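Local coordinates for protein adenosine deaminase 1 (Arthrobacter aurescens, PDB 3RYS) that probably catalyses the zinc-dependent hydrolytic deamination of adenine to hypoxanthine, a step in purine salvage and nitrogen catabolism, at residues Leu42-Ile47 against Tyr67-Val72; Glu52-Thr57 against Leu63-Ala68. All coordinates share one frame; numbering follows the deposited sequence.

Contact 1. Residues Leu42-Ile47 against Tyr67-Val72; sequences LPYEDI and YANMAV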
loop_
_atom_site.group_PDB
_atom_site.type_symbol
_atom_site.label_atom_id
_atom_site.label_comp_id
_atom_site.label_asym_id
_atom_site.label_seq_id
_atom_site.Cartn_x
_atom_site.Cartn_y
_atom_site.Cartn_z
ATOM N N LEU A 42 -22.879 -10.747 10.503
ATOM C CA LEU A 42 -22.547 -9.849 9.401
ATOM C C LEU A 42 -23.809 -9.247 8.771
ATOM O O LEU A 42 -24.859 -9.894 8.739
ATOM C CB LEU A 42 -21.711 -10.584 8.345
ATOM C CG LEU A 42 -20.272 -10.942 8.739
ATOM C CD1 LEU A 42 -19.566 -11.731 7.637
ATOM C CD2 LEU A 42 -19.483 -9.688 9.078
ATOM N N PRO A 43 -23.708 -8.000 8.276
ATOM C CA PRO A 43 -24.819 -7.305 7.611
ATOM C C PRO A 43 -25.067 -7.825 6.200
ATOM O O PRO A 43 -25.663 -7.109 5.397
ATOM C CB PRO A 43 -24.334 -5.849 7.525
ATOM C CG PRO A 43 -23.093 -5.773 8.369
ATOM C CD PRO A 43 -22.513 -7.148 8.380
ATOM N N TYR A 44 -24.608 -9.037 5.901
ATOM C CA TYR A 44 -24.798 -9.623 4.578
ATOM C C TYR A 44 -25.377 -11.020 4.702
ATOM O O TYR A 44 -24.845 -11.853 5.435
ATOM C CB TYR A 44 -23.477 -9.696 3.809
ATOM C CG TYR A 44 -22.554 -8.529 4.050
ATOM C CD1 TYR A 44 -22.908 -7.247 3.659
ATOM C CD2 TYR A 44 -21.322 -8.712 4.663
ATOM C CE1 TYR A 44 -22.065 -6.175 3.877
ATOM C CE2 TYR A 44 -20.469 -7.646 4.885
ATOM C CZ TYR A 44 -20.846 -6.379 4.490
ATOM O OH TYR A 44 -20.003 -5.312 4.710
ATOM N N GLU A 45 -26.468 -11.268 3.985
ATOM C CA GLU A 45 -27.103 -12.578 3.964
ATOM C C GLU A 45 -26.076 -13.650 3.631
ATOM O O GLU A 45 -25.890 -14.609 4.381
ATOM C CB GLU A 45 -28.224 -12.598 2.925
ATOM C CG GLU A 45 -28.980 -13.915 2.844
ATOM C CD GLU A 45 -29.963 -14.090 3.987
ATOM O OE1 GLU A 45 -30.548 -13.075 4.426
ATOM O OE2 GLU A 45 -30.151 -15.240 4.442
ATOM N N ASP A 46 -25.408 -13.479 2.497
ATOM C CA ASP A 46 -24.386 -14.419 2.058
ATOM C C ASP A 46 -23.143 -13.679 1.582
ATOM O O ASP A 46 -23.119 -12.447 1.519
ATOM C CB ASP A 46 -24.922 -15.338 0.951
ATOM C CG ASP A 46 -25.801 -14.603 -0.055
ATOM O OD1 ASP A 46 -25.665 -13.369 -0.194
ATOM O OD2 ASP A 46 -26.633 -15.265 -0.710
ATOM N N ILE A 47 -22.110 -14.441 1.252
ATOM C CA ILE A 47 -20.868 -13.866 0.763
ATOM C C ILE A 47 -21.041 -13.319 -0.657
ATOM O O ILE A 47 -20.216 -12.548 -1.147
ATOM C CB ILE A 47 -19.716 -14.887 0.862
ATOM C CG1 ILE A 47 -18.617 -14.590 -0.155
ATOM C CG2 ILE A 47 -20.247 -16.293 0.690
ATOM C CD1 ILE A 47 -17.426 -15.496 -0.019
ATOM N N TYR A 67 -13.590 0.000 6.072
ATOM C CA TYR A 67 -13.677 0.119 7.526
ATOM C C TYR A 67 -14.718 -0.827 8.119
ATOM O O TYR A 67 -14.502 -1.414 9.181
ATOM C CB TYR A 67 -13.980 1.564 7.933
ATOM C CG TYR A 67 -12.841 2.504 7.644
ATOM C CD1 TYR A 67 -11.550 2.189 8.039
ATOM C CD2 TYR A 67 -13.050 3.697 6.971
ATOM C CE1 TYR A 67 -10.497 3.036 7.776
ATOM C CE2 TYR A 67 -12.000 4.556 6.701
ATOM C CZ TYR A 67 -10.725 4.218 7.106
ATOM O OH TYR A 67 -9.668 5.059 6.848
ATOM N N ALA A 68 -15.848 -0.968 7.432
ATOM C CA ALA A 68 -16.916 -1.840 7.901
ATOM C C ALA A 68 -16.402 -3.260 8.085
ATOM O O ALA A 68 -16.705 -3.918 9.083
ATOM C CB ALA A 68 -18.076 -1.824 6.929
ATOM N N ASN A 69 -15.612 -3.721 7.121
ATOM C CA ASN A 69 -15.129 -5.096 7.124
ATOM C C ASN A 69 -14.157 -5.401 8.262
ATOM O O ASN A 69 -14.005 -6.560 8.664
ATOM C CB ASN A 69 -14.511 -5.452 5.773
ATOM C CG ASN A 69 -15.560 -5.682 4.702
ATOM O OD1 ASN A 69 -15.239 -5.837 3.524
ATOM N ND2 ASN A 69 -16.824 -5.707 5.108
ATOM N N MET A 70 -13.517 -4.362 8.788
ATOM C CA MET A 70 -12.540 -4.540 9.854
ATOM C C MET A 70 -13.168 -5.062 11.145
ATOM O O MET A 70 -12.456 -5.441 12.075
ATOM C CB MET A 70 -11.803 -3.230 10.138
ATOM C CG MET A 70 -10.939 -2.741 8.996
ATOM S SD MET A 70 -9.979 -1.294 9.480
ATOM C CE MET A 70 -9.346 -0.769 7.894
ATOM N N ALA A 71 -14.496 -5.082 11.197
ATOM C CA ALA A 71 -15.213 -5.470 12.407
ATOM C C ALA A 71 -14.958 -6.919 12.832
ATOM O O ALA A 71 -15.151 -7.267 13.997
ATOM C CB ALA A 71 -16.704 -5.221 12.243
ATOM N N VAL A 72 -14.528 -7.758 11.894
ATOM C CA VAL A 72 -14.268 -9.164 12.198
ATOM C C VAL A 72 -12.893 -9.377 12.832
ATOM O O VAL A 72 -12.598 -10.459 13.342
ATOM C CB VAL A 72 -14.399 -10.062 10.947
ATOM C CG1 VAL A 72 -15.796 -9.942 10.350
ATOM C CG2 VAL A 72 -13.333 -9.708 9.921
#
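N69 and Y44 make the one polar link between 67-72 and 42-47. The amide ND2 of N69 reaches the phenol OH of Y44 at 3.2 Å, but the N-H points well off the line to the oxygen (128°), so the bond is weak. ND2 comes to the edge of the tyrosine ring, close to the ring plane, and the amide stands almost square to that plane, 87° away. In N69, CG anti to the carbonyl carbon (chi1 -75°) swings the amide round to the loop, although the CB does not point there. On the other branch, OD1 has a weak hydrogen bond with the hydroxyl of Y284. The Y44 ring carries P43 CD over one face, toward the rim.

M70 to V72 form a 3-10 segment, and M70 N bonds to Y67 O at 3.1 Å. V72 points its CB toward the loop. Its CG1 meets L42 CD2 at 3.9 Å, the two side chains crossing at about a right angle. L42 also packs on A35 of helix 28-37, and V72 on L26. Further along the loop, D46 caps helix 47-51 through OD1 to E49 N.

The contact sets the loop between helices 28-37 and 47-51 of this TIM-barrel-clan deaminase against the C-terminal part of helix 59-69, with the N69 side chain about 12 Å from the bound adenine. Across these two segments it offers a weak polar link and an apolar touch, little to fix the loop by itself, with each amide atom of N69 finding a tyrosine hydroxyl.

Contact 2. Residues Glu52-Thr57 against Leu63-Ala68; sequences EKYEFT and LDLYYA. With ADE (adenine), chain D.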
loop_
_atom_site.group_PDB
_atom_site.type_symbol
_atom_site.label_atom_id
_atom_site.label_comp_id
_atom_site.label_asym_id
_atom_site.label_seq_id
_atom_site.Cartn_x
_atom_site.Cartn_y
_atom_site.Cartn_z
ATOM N N GLU A 52 -21.255 -8.147 -3.919
ATOM C CA GLU A 52 -22.143 -7.252 -4.642
ATOM C C GLU A 52 -21.906 -5.792 -4.259
ATOM O O GLU A 52 -22.311 -4.879 -4.976
ATOM C CB GLU A 52 -23.587 -7.639 -4.334
ATOM C CG GLU A 52 -24.619 -7.101 -5.299
ATOM C CD GLU A 52 -25.982 -7.734 -5.084
ATOM O OE1 GLU A 52 -26.042 -8.814 -4.452
ATOM O OE2 GLU A 52 -26.989 -7.156 -5.545
ATOM N N LYS A 53 -21.242 -5.578 -3.126
ATOM C CA LYS A 53 -21.061 -4.232 -2.583
ATOM C C LYS A 53 -19.728 -3.589 -2.966
ATOM O O LYS A 53 -19.321 -2.589 -2.374
ATOM C CB LYS A 53 -21.206 -4.245 -1.056
ATOM C CG LYS A 53 -22.617 -4.511 -0.563
ATOM C CD LYS A 53 -22.716 -4.309 0.937
ATOM C CE LYS A 53 -24.153 -4.442 1.418
ATOM N NZ LYS A 53 -24.268 -4.245 2.895
ATOM N N TYR A 54 -19.062 -4.157 -3.965
ATOM C CA TYR A 54 -17.727 -3.708 -4.347
ATOM C C TYR A 54 -17.700 -2.823 -5.593
ATOM O O TYR A 54 -16.674 -2.719 -6.258
ATOM C CB TYR A 54 -16.795 -4.911 -4.535
ATOM C CG TYR A 54 -16.351 -5.559 -3.239
ATOM C CD1 TYR A 54 -17.265 -6.183 -2.397
ATOM C CD2 TYR A 54 -15.015 -5.554 -2.863
ATOM C CE1 TYR A 54 -16.860 -6.776 -1.212
ATOM C CE2 TYR A 54 -14.602 -6.146 -1.684
ATOM C CZ TYR A 54 -15.526 -6.755 -0.863
ATOM O OH TYR A 54 -15.106 -7.345 0.307
ATOM N N GLU A 55 -18.818 -2.186 -5.919
ATOM C CA GLU A 55 -18.809 -1.210 -6.999
ATOM C C GLU A 55 -18.671 0.192 -6.421
ATOM O O GLU A 55 -19.637 0.763 -5.923
ATOM C CB GLU A 55 -20.066 -1.307 -7.858
ATOM C CG GLU A 55 -19.973 -0.474 -9.128
ATOM C CD GLU A 55 -21.272 -0.441 -9.908
ATOM O OE1 GLU A 55 -22.329 -0.763 -9.322
ATOM O OE2 GLU A 55 -21.233 -0.088 -11.107
ATOM N N PHE A 56 -17.465 0.741 -6.490
ATOM C CA PHE A 56 -17.163 2.000 -5.817
ATOM C C PHE A 56 -17.392 3.203 -6.720
ATOM O O PHE A 56 -17.390 3.080 -7.943
ATOM C CB PHE A 56 -15.733 1.984 -5.272
ATOM C CG PHE A 56 -15.405 0.741 -4.493
ATOM C CD1 PHE A 56 -15.951 0.534 -3.236
ATOM C CD2 PHE A 56 -14.565 -0.227 -5.021
ATOM C CE1 PHE A 56 -15.659 -0.607 -2.521
ATOM C CE2 PHE A 56 -14.271 -1.372 -4.311
ATOM C CZ PHE A 56 -14.817 -1.564 -3.061
ATOM N N THR A 57 -17.594 4.360 -6.097
ATOM C CA THR A 57 -17.911 5.589 -6.809
ATOM C C THR A 57 -16.797 6.610 -6.640
ATOM O O THR A 57 -16.596 7.481 -7.487
ATOM C CB THR A 57 -19.211 6.196 -6.266
ATOM O OG1 THR A 57 -20.193 5.163 -6.127
ATOM C CG2 THR A 57 -19.737 7.271 -7.201
ATOM N N LEU A 63 -13.705 3.379 1.330
ATOM C CA LEU A 63 -13.335 3.439 2.738
ATOM C C LEU A 63 -14.467 2.914 3.623
ATOM O O LEU A 63 -14.230 2.164 4.575
ATOM C CB LEU A 63 -12.947 4.865 3.144
ATOM C CG LEU A 63 -11.611 5.414 2.625
ATOM C CD1 LEU A 63 -11.410 6.862 3.058
ATOM C CD2 LEU A 63 -10.454 4.557 3.101
ATOM N N ASP A 64 -15.700 3.295 3.302
ATOM C CA ASP A 64 -16.844 2.863 4.099
ATOM C C ASP A 64 -16.901 1.343 4.238
ATOM O O ASP A 64 -17.079 0.819 5.338
ATOM C CB ASP A 64 -18.152 3.403 3.517
ATOM C CG ASP A 64 -18.302 4.900 3.719
ATOM O OD1 ASP A 64 -17.649 5.445 4.631
ATOM O OD2 ASP A 64 -19.068 5.531 2.961
ATOM N N LEU A 65 -16.749 0.636 3.124
ATOM C CA LEU A 65 -16.729 -0.822 3.155
ATOM C C LEU A 65 -15.454 -1.311 3.851
ATOM O O LEU A 65 -15.499 -2.138 4.766
ATOM C CB LEU A 65 -16.828 -1.388 1.736
ATOM C CG LEU A 65 -16.958 -2.908 1.616
ATOM C CD1 LEU A 65 -18.279 -3.365 2.192
ATOM C CD2 LEU A 65 -16.821 -3.349 0.167
ATOM N N TYR A 66 -14.324 -0.772 3.404
ATOM C CA TYR A 66 -13.004 -1.053 3.961
ATOM C C TYR A 66 -12.982 -1.027 5.490
ATOM O O TYR A 66 -12.433 -1.925 6.128
ATOM C CB TYR A 66 -12.027 -0.028 3.386
ATOM C CG TYR A 66 -10.625 -0.017 3.945
ATOM C CD1 TYR A 66 -10.229 0.968 4.839
ATOM C CD2 TYR A 66 -9.679 -0.950 3.535
ATOM C CE1 TYR A 66 -8.940 1.012 5.333
ATOM C CE2 TYR A 66 -8.389 -0.916 4.024
ATOM C CZ TYR A 66 -8.023 0.067 4.926
ATOM O OH TYR A 66 -6.739 0.115 5.423
ATOM N N TYR A 67 -13.590 0.000 6.072
ATOM C CA TYR A 67 -13.677 0.119 7.526
ATOM C C TYR A 67 -14.718 -0.827 8.119
ATOM O O TYR A 67 -14.502 -1.414 9.181
ATOM C CB TYR A 67 -13.980 1.564 7.933
ATOM C CG TYR A 67 -12.841 2.504 7.644
ATOM C CD1 TYR A 67 -11.550 2.189 8.039
ATOM C CD2 TYR A 67 -13.050 3.697 6.971
ATOM C CE1 TYR A 67 -10.497 3.036 7.776
ATOM C CE2 TYR A 67 -12.000 4.556 6.701
ATOM C CZ TYR A 67 -10.725 4.218 7.106
ATOM O OH TYR A 67 -9.668 5.059 6.848
ATOM N N ALA A 68 -15.848 -0.968 7.432
ATOM C CA ALA A 68 -16.916 -1.840 7.901
ATOM C C ALA A 68 -16.402 -3.260 8.085
ATOM O O ALA A 68 -16.705 -3.918 9.083
ATOM C CB ALA A 68 -18.076 -1.824 6.929
HETATM N N9 ADE D . -6.990 3.620 2.913
HETATM C C8 ADE D . -6.730 2.383 2.384
HETATM N N7 ADE D . -6.376 2.401 1.116
HETATM C C5 ADE D . -6.411 3.750 0.792
HETATM C C6 ADE D . -6.142 4.444 -0.407
HETATM N N6 ADE D . -5.773 3.832 -1.538
HETATM N N1 ADE D . -6.269 5.791 -0.395
HETATM C C2 ADE D . -6.642 6.395 0.743
HETATM N N3 ADE D . -6.921 5.854 1.931
HETATM C C4 ADE D . -6.787 4.516 1.887
#
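The Y54 ring takes L65 CD2 squarely over one face: the methyl sits 3.7 Å from the ring centroid, only 11° off the normal, a clean CH-pi contact. The same methyl reaches F56 differently, meeting CE1 at the ring edge, 4.0 Å away. One face of F56 bears the carbonyl oxygen of Y54, toward the rim, and the ring meets F62 edge-to-face. Round the helix from L65, Y66 lays one face on C8 of the bound adenine, 3.7 Å from CZ, while Y67 CZ lies at its edge, in plane.

L65 carries the contact from the helix side. CG anti to the backbone N (chi1 -174°) sends the branch toward the loop, where CD2 meets the Y54 face, the F56 edge and, at 3.6 Å, K53 O. If Y54 were an alanine, the methyl would probably lose the aromatic face it rests on, leaving a gap beside L65 and Y284 without the ring it meets.

The CB of L63 points away from the loop, and its CD2 lies 3.6 Å from adenine N9, lining the pocket with Y66. Helix 59-69 thus shows the loop one side and the substrate another. The loop comes from helix 47-51 and is bonded through Y54 O to R253, at the end of helix 248-253; Y66 OH is bonded to D103, just past strand 95-102 of the barrel sheet.

How the contacts relate
From the N terminus, the chain leaves helix 28-37, runs through 42-47, makes the short helix 47-51, passes through 52-57 and enters helix 59-69. Contact 2 closes the tighter loop, a return over five residues onto 63-68. Contact 1 closes a wider one onto 67-72, so contact 2 nests almost wholly inside it, the two sharing Y67 and A68. They abut as well: Y44 OH lies 3.6 Å from L65 CD1, and Y54 OH is 3.6 Å from N69 OD1. Together they set both loops flanking helix 47-51 against helix 59-69, the same helix that carries L63 and Y66 of the adenine pocket.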